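Local coordinates for tyrosine--tRNA ligase, mitochondrial (PDB 5IJX), which probably catalyses the ATP-dependent attachment of L-tyrosine to tRNA(Tyr) in mitochondria, acting as a class I aminoacyl-tRNA synthetase whose catalytic part is present here, at residues A[76-81]-A[133-138]; A[86-91]-A[333-338]. All blocks are in the same frame, centred on the assembly; numbering follows the deposited sequence.

Contact 1 (A[76-81]-A[133-138]); sequences APSLHI and IANIHL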
loop_
_atom_site.group_PDB
_atom_site.type_symbol
_atom_site.label_atom_id
_atom_site.label_comp_id
_atom_site.label_asym_id
_atom_site.label_seq_id
_atom_site.Cartn_x
_atom_site.Cartn_y
_atom_site.Cartn_z
ATOM N N ALA A 76 -0.310 -22.565 -9.929
ATOM C CA ALA A 76 -0.378 -23.895 -10.487
ATOM C C ALA A 76 1.055 -24.261 -10.837
ATOM O O ALA A 76 1.821 -23.380 -11.255
ATOM C CB ALA A 76 -1.267 -23.969 -11.734
ATOM N N PRO A 77 1.453 -25.525 -10.686
ATOM C CA PRO A 77 2.827 -25.897 -11.046
ATOM C C PRO A 77 3.102 -25.777 -12.534
ATOM O O PRO A 77 4.271 -25.685 -12.930
ATOM C CB PRO A 77 2.926 -27.348 -10.571
ATOM C CG PRO A 77 1.544 -27.868 -10.788
ATOM C CD PRO A 77 0.626 -26.716 -10.419
ATOM N N SER A 78 2.061 -25.766 -13.363
ATOM C CA SER A 78 2.211 -25.609 -14.800
ATOM C C SER A 78 0.983 -24.902 -15.347
ATOM O O SER A 78 -0.064 -24.837 -14.698
ATOM C CB SER A 78 2.387 -26.958 -15.505
ATOM O OG SER A 78 2.130 -26.829 -16.894
ATOM N N LEU A 79 1.128 -24.369 -16.554
ATOM C CA LEU A 79 -0.016 -23.850 -17.281
ATOM C C LEU A 79 -0.891 -25.000 -17.772
ATOM O O LEU A 79 -0.450 -26.146 -17.901
ATOM C CB LEU A 79 0.436 -23.004 -18.473
ATOM C CG LEU A 79 1.279 -21.764 -18.175
ATOM C CD1 LEU A 79 1.822 -21.182 -19.471
ATOM C CD2 LEU A 79 0.464 -20.725 -17.419
ATOM N N HIS A 80 -2.152 -24.677 -18.037
ATOM C CA HIS A 80 -3.096 -25.592 -18.654
ATOM C C HIS A 80 -3.724 -24.886 -19.845
ATOM O O HIS A 80 -3.540 -23.682 -20.046
ATOM C CB HIS A 80 -4.169 -26.052 -17.658
ATOM C CG HIS A 80 -4.760 -24.938 -16.852
ATOM N ND1 HIS A 80 -5.944 -24.319 -17.189
ATOM C CD2 HIS A 80 -4.325 -24.330 -15.724
ATOM C CE1 HIS A 80 -6.214 -23.378 -16.302
ATOM N NE2 HIS A 80 -5.246 -23.364 -15.403
ATOM N N ILE A 81 -4.472 -25.644 -20.648
ATOM C CA ILE A 81 -5.055 -25.064 -21.849
ATOM C C ILE A 81 -5.964 -23.889 -21.508
ATOM O O ILE A 81 -6.162 -23.001 -22.344
ATOM C CB ILE A 81 -5.796 -26.151 -22.661
ATOM C CG1 ILE A 81 -7.002 -26.695 -21.891
ATOM C CG2 ILE A 81 -4.828 -27.280 -23.010
ATOM C CD1 ILE A 81 -7.811 -27.732 -22.667
ATOM N N ILE A 133 6.659 -20.562 -10.230
ATOM C CA ILE A 133 7.159 -19.419 -10.988
ATOM C C ILE A 133 8.207 -19.870 -11.996
ATOM O O ILE A 133 8.174 -19.478 -13.166
ATOM C CB ILE A 133 7.723 -18.349 -10.037
ATOM C CG1 ILE A 133 6.594 -17.705 -9.230
ATOM C CG2 ILE A 133 8.463 -17.276 -10.822
ATOM C CD1 ILE A 133 7.065 -16.839 -8.081
ATOM N N ALA A 134 9.170 -20.681 -11.554
ATOM C CA ALA A 134 10.234 -21.115 -12.453
ATOM C C ALA A 134 9.668 -21.874 -13.648
ATOM O O ALA A 134 10.008 -21.588 -14.804
ATOM C CB ALA A 134 11.243 -21.973 -11.691
ATOM N N ASN A 135 8.787 -22.844 -13.389
ATOM C CA ASN A 135 8.292 -23.693 -14.466
ATOM C C ASN A 135 7.443 -22.896 -15.452
ATOM O O ASN A 135 7.603 -23.032 -16.671
ATOM C CB ASN A 135 7.500 -24.867 -13.889
ATOM C CG ASN A 135 7.269 -25.972 -14.908
ATOM O OD1 ASN A 135 8.212 -26.615 -15.370
ATOM N ND2 ASN A 135 6.009 -26.203 -15.254
ATOM N N ILE A 136 6.537 -22.053 -14.949
ATOM C CA ILE A 136 5.705 -21.259 -15.851
ATOM C C ILE A 136 6.559 -20.253 -16.613
ATOM O O ILE A 136 6.292 -19.952 -17.784
ATOM C CB ILE A 136 4.569 -20.569 -15.075
ATOM C CG1 ILE A 136 3.669 -21.623 -14.422
ATOM C CG2 ILE A 136 3.759 -19.673 -16.011
ATOM C CD1 ILE A 136 2.499 -21.057 -13.641
ATOM N N HIS A 137 7.589 -19.709 -15.963
ATOM C CA HIS A 137 8.513 -18.816 -16.653
ATOM C C HIS A 137 9.164 -19.526 -17.830
ATOM O O HIS A 137 9.248 -18.977 -18.935
ATOM C CB HIS A 137 9.573 -18.304 -15.679
ATOM C CG HIS A 137 10.497 -17.287 -16.274
ATOM N ND1 HIS A 137 11.447 -17.608 -17.220
ATOM C CD2 HIS A 137 10.617 -15.957 -16.057
ATOM C CE1 HIS A 137 12.111 -16.518 -17.561
ATOM N NE2 HIS A 137 11.628 -15.502 -16.869
ATOM N N LEU A 138 9.632 -20.756 -17.612
ATOM C CA LEU A 138 10.160 -21.544 -18.720
ATOM C C LEU A 138 9.107 -21.724 -19.810
ATOM O O LEU A 138 9.372 -21.485 -20.996
ATOM C CB LEU A 138 10.643 -22.901 -18.205
ATOM C CG LEU A 138 11.114 -23.893 -19.266
ATOM C CD1 LEU A 138 12.241 -23.294 -20.094
ATOM C CD2 LEU A 138 11.553 -25.193 -18.616
#
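Ile136 gives the largest share of its helix's surface to this contact, and its two branches take different partners in the loop 76-81. CG1 lies beside the backbone N (chi1 -61°), and the extended second torsion carries CD1 out to the carbonyl of Ala76, 3.4 Å from CD1 to O. The shorter branch, CG2, turns to Leu79 instead. The two side chains cross obliquely there, with Leu79 CD2 3.7 Å and Leu79 CG 3.9 Å from Ile136 CG2. Leu79 also rests on Leu140, one turn further along the same helix.

The loop follows strand 67-72 of the Rossmann-type catalytic domain and runs directly into the class I signature sequence His-Ile-Gly-His, whose first residue is His80. Helix 126-154 therefore backs the approach to a motif that in this family serves ATP binding, and the side chain of Leu79 lies about 9 Å from the bound tyrosine.

Asn135, one residue back on the helix, supplies the polar half. Its CG is anti to the backbone N (chi1 -165°), which brings the amide to the loop, and ND2 donates to Pro77 O at 2.9 Å. The bond is bent, with an N-H...O angle of 133°, and the acceptor stands well out of the amide plane. ND2 has a second, weak bond to Asp305 OD2. Beside it, Ser78 offers CB to the amide nitrogen of Asn135, while its OG bonds to Leu79 O and to Gln139, whose side chain also accepts from Leu79 N.

Contact 2 (A[86-91]-A[333-338]); sequences PFMILG and FTFVPT
Met88, present as selenomethionine, bridges helix 84-95 and the loop 333-338 by reaching from one to the other with its whole side chain. The CB bond leaves the helix toward the loop, although CB itself is still 5.8 Å from Phe333 CA. At CG the chain has moved closer, to 4.7 Å from that same Phe333 CA, without yet packing against it. The selenium goes further along, with SE about 4.5 Å from both CA and C of Phe333, so it runs beside backbone and not beside the Phe333 ring, whose CB is directed away from the helix. Bends at chi2 (-54°) and chi3 (-49°) then curl the terminal methyl round to the next residues of the loop. CE comes up obliquely to the ring of Phe335, nearest to CE1 and then CD1, and also faces the peptide between Phe333 and Thr334, 4.2 Å from Thr334 N.

This is apolar packing between two parts of the synthetase: the helix that follows the His-Ile-Gly-His signature in the nucleotide-binding fold, and a loop between helices 326-333 and 338-350 in the helical region towards the C-terminal end of the construct. Met88 also touches Leu46 and, on helix 356-370, Leu368.

One turn on from Met88, Gly91 presents bare backbone to the same ring, with Phe335 CZ 4.1 Å from Gly91 C. Phe335 thus spans a helical turn, with the methyl of Met88 near CE1 and CD1 and the main chain of Gly91 near CZ. The rings of Trp92 and Tyr150 meet it as well, each inclined by roughly 40°, and the Tyr150 hydroxyl is hydrogen-bonded to Phe335 N.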
loop_
_atom_site.group_PDB
_atom_site.type_symbol
_atom_site.label_atom_id
_atom_site.label_comp_id
_atom_site.label_asym_id
_atom_site.label_seq_id
_atom_site.Cartn_x
_atom_site.Cartn_y
_atom_site.Cartn_z
ATOM N N PRO A 86 -6.235 -15.975 -23.885
ATOM C CA PRO A 86 -5.544 -14.675 -23.864
ATOM C C PRO A 86 -4.237 -14.727 -24.629
ATOM O O PRO A 86 -3.972 -13.874 -25.485
ATOM C CB PRO A 86 -5.333 -14.412 -22.368
ATOM C CG PRO A 86 -6.361 -15.227 -21.680
ATOM C CD PRO A 86 -6.591 -16.434 -22.531
ATOM N N PHE A 87 -3.425 -15.750 -24.364
ATOM C CA PHE A 87 -2.134 -15.859 -25.026
ATOM C C PHE A 87 -2.296 -15.998 -26.532
ATOM O O PHE A 87 -1.546 -15.382 -27.301
ATOM C CB PHE A 87 -1.361 -17.035 -24.432
ATOM C CG PHE A 87 -0.992 -16.839 -22.983
ATOM C CD1 PHE A 87 -0.756 -15.569 -22.482
ATOM C CD2 PHE A 87 -0.893 -17.918 -22.120
ATOM C CE1 PHE A 87 -0.421 -15.379 -21.163
ATOM C CE2 PHE A 87 -0.558 -17.730 -20.792
ATOM C CZ PHE A 87 -0.323 -16.458 -20.317
HETATM N N MSE A 88 -3.275 -16.781 -26.976
HETATM C CA MSE A 88 -3.589 -16.840 -28.397
HETATM C C MSE A 88 -3.691 -15.415 -28.917
HETATM O O MSE A 88 -2.993 -15.048 -29.866
HETATM C CB MSE A 88 -4.889 -17.604 -28.660
HETATM C CG MSE A 88 -4.821 -19.104 -28.389
HETATM SE SE MSE A 88 -3.372 -20.022 -29.319
HETATM C CE MSE A 88 -3.652 -19.312 -31.111
ATOM N N ILE A 89 -4.529 -14.598 -28.270
ATOM C CA ILE A 89 -4.649 -13.202 -28.680
ATOM C C ILE A 89 -3.267 -12.565 -28.751
ATOM O O ILE A 89 -2.851 -12.055 -29.800
ATOM C CB ILE A 89 -5.595 -12.435 -27.734
ATOM C CG1 ILE A 89 -7.034 -12.930 -27.933
ATOM C CG2 ILE A 89 -5.493 -10.922 -27.971
ATOM C CD1 ILE A 89 -8.100 -12.158 -27.164
ATOM N N LEU A 90 -2.515 -12.628 -27.647
ATOM C CA LEU A 90 -1.154 -12.105 -27.660
ATOM C C LEU A 90 -0.397 -12.623 -28.875
ATOM O O LEU A 90 0.160 -11.843 -29.658
ATOM C CB LEU A 90 -0.416 -12.488 -26.375
ATOM C CG LEU A 90 -0.837 -11.821 -25.062
ATOM C CD1 LEU A 90 0.212 -12.090 -23.997
ATOM C CD2 LEU A 90 -1.061 -10.321 -25.213
ATOM N N GLY A 91 -0.397 -13.941 -29.060
ATOM C CA GLY A 91 0.248 -14.547 -30.206
ATOM C C GLY A 91 -0.130 -13.806 -31.467
ATOM O O GLY A 91 0.731 -13.240 -32.153
ATOM N N PHE A 333 -7.865 -22.026 -31.245
ATOM C CA PHE A 333 -6.660 -22.689 -30.765
ATOM C C PHE A 333 -5.610 -22.923 -31.849
ATOM O O PHE A 333 -4.636 -23.636 -31.596
ATOM C CB PHE A 333 -7.024 -24.028 -30.116
ATOM C CG PHE A 333 -7.753 -23.895 -28.808
ATOM C CD1 PHE A 333 -7.077 -24.028 -27.607
ATOM C CD2 PHE A 333 -9.114 -23.647 -28.780
ATOM C CE1 PHE A 333 -7.745 -23.911 -26.403
ATOM C CE2 PHE A 333 -9.786 -23.529 -27.578
ATOM C CZ PHE A 333 -9.101 -23.663 -26.390
ATOM N N THR A 334 -5.772 -22.349 -33.041
ATOM C CA THR A 334 -4.811 -22.566 -34.117
ATOM C C THR A 334 -4.646 -21.288 -34.929
ATOM O O THR A 334 -5.435 -20.345 -34.820
ATOM C CB THR A 334 -5.234 -23.712 -35.047
ATOM O OG1 THR A 334 -6.339 -23.291 -35.855
ATOM C CG2 THR A 334 -5.635 -24.945 -34.250
ATOM N N PHE A 335 -3.596 -21.270 -35.751
ATOM C CA PHE A 335 -3.335 -20.179 -36.679
ATOM C C PHE A 335 -3.781 -20.497 -38.101
ATOM O O PHE A 335 -3.503 -19.716 -39.016
ATOM C CB PHE A 335 -1.843 -19.826 -36.689
ATOM C CG PHE A 335 -1.398 -18.951 -35.540
ATOM C CD1 PHE A 335 -2.251 -18.638 -34.494
ATOM C CD2 PHE A 335 -0.114 -18.430 -35.523
ATOM C CE1 PHE A 335 -1.827 -17.828 -33.456
ATOM C CE2 PHE A 335 0.312 -17.623 -34.485
ATOM C CZ PHE A 335 -0.545 -17.323 -33.452
ATOM N N VAL A 336 -4.463 -21.620 -38.310
ATOM C CA VAL A 336 -4.856 -21.974 -39.676
ATOM C C VAL A 336 -5.771 -20.887 -40.225
ATOM O O VAL A 336 -6.629 -20.369 -39.480
ATOM C CB VAL A 336 -5.552 -23.346 -39.707
ATOM C CG1 VAL A 336 -4.683 -24.405 -39.044
ATOM C CG2 VAL A 336 -6.906 -23.271 -39.034
ATOM N N PRO A 337 -5.641 -20.488 -41.490
ATOM C CA PRO A 337 -6.548 -19.469 -42.032
ATOM C C PRO A 337 -8.005 -19.889 -41.913
ATOM O O PRO A 337 -8.336 -21.077 -41.925
ATOM C CB PRO A 337 -6.118 -19.354 -43.499
ATOM C CG PRO A 337 -4.693 -19.785 -43.506
ATOM C CD PRO A 337 -4.581 -20.845 -42.448
ATOM N N THR A 338 -8.881 -18.891 -41.799
ATOM C CA THR A 338 -10.312 -19.175 -41.733
ATOM C C THR A 338 -10.834 -19.896 -42.970
ATOM O O THR A 338 -11.641 -20.828 -42.806
ATOM C CB THR A 338 -11.095 -17.876 -41.501
ATOM O OG1 THR A 338 -10.882 -16.974 -42.593
ATOM C CG2 THR A 338 -10.658 -17.207 -40.209
#

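Overall arrangement
Along the chain the segments alternate: 76-81 of contact 1, 86-91 of contact 2, then 133-138 and 333-338. The first two are almost continuous, linked by the end of the class I signature and the start of helix 84-95, so that loop and helix are each held by a later part of the chain. The centres lie 20 Å apart, and the nearest atoms about 4 Å apart do not touch. Helix 126-154 is common ground: it carries 133-138, and further along it meets Phe87 of contact 2 through Leu140 and Phe335 through His154. The signature region is thereby joined to the helical region that follows the nucleotide-binding fold.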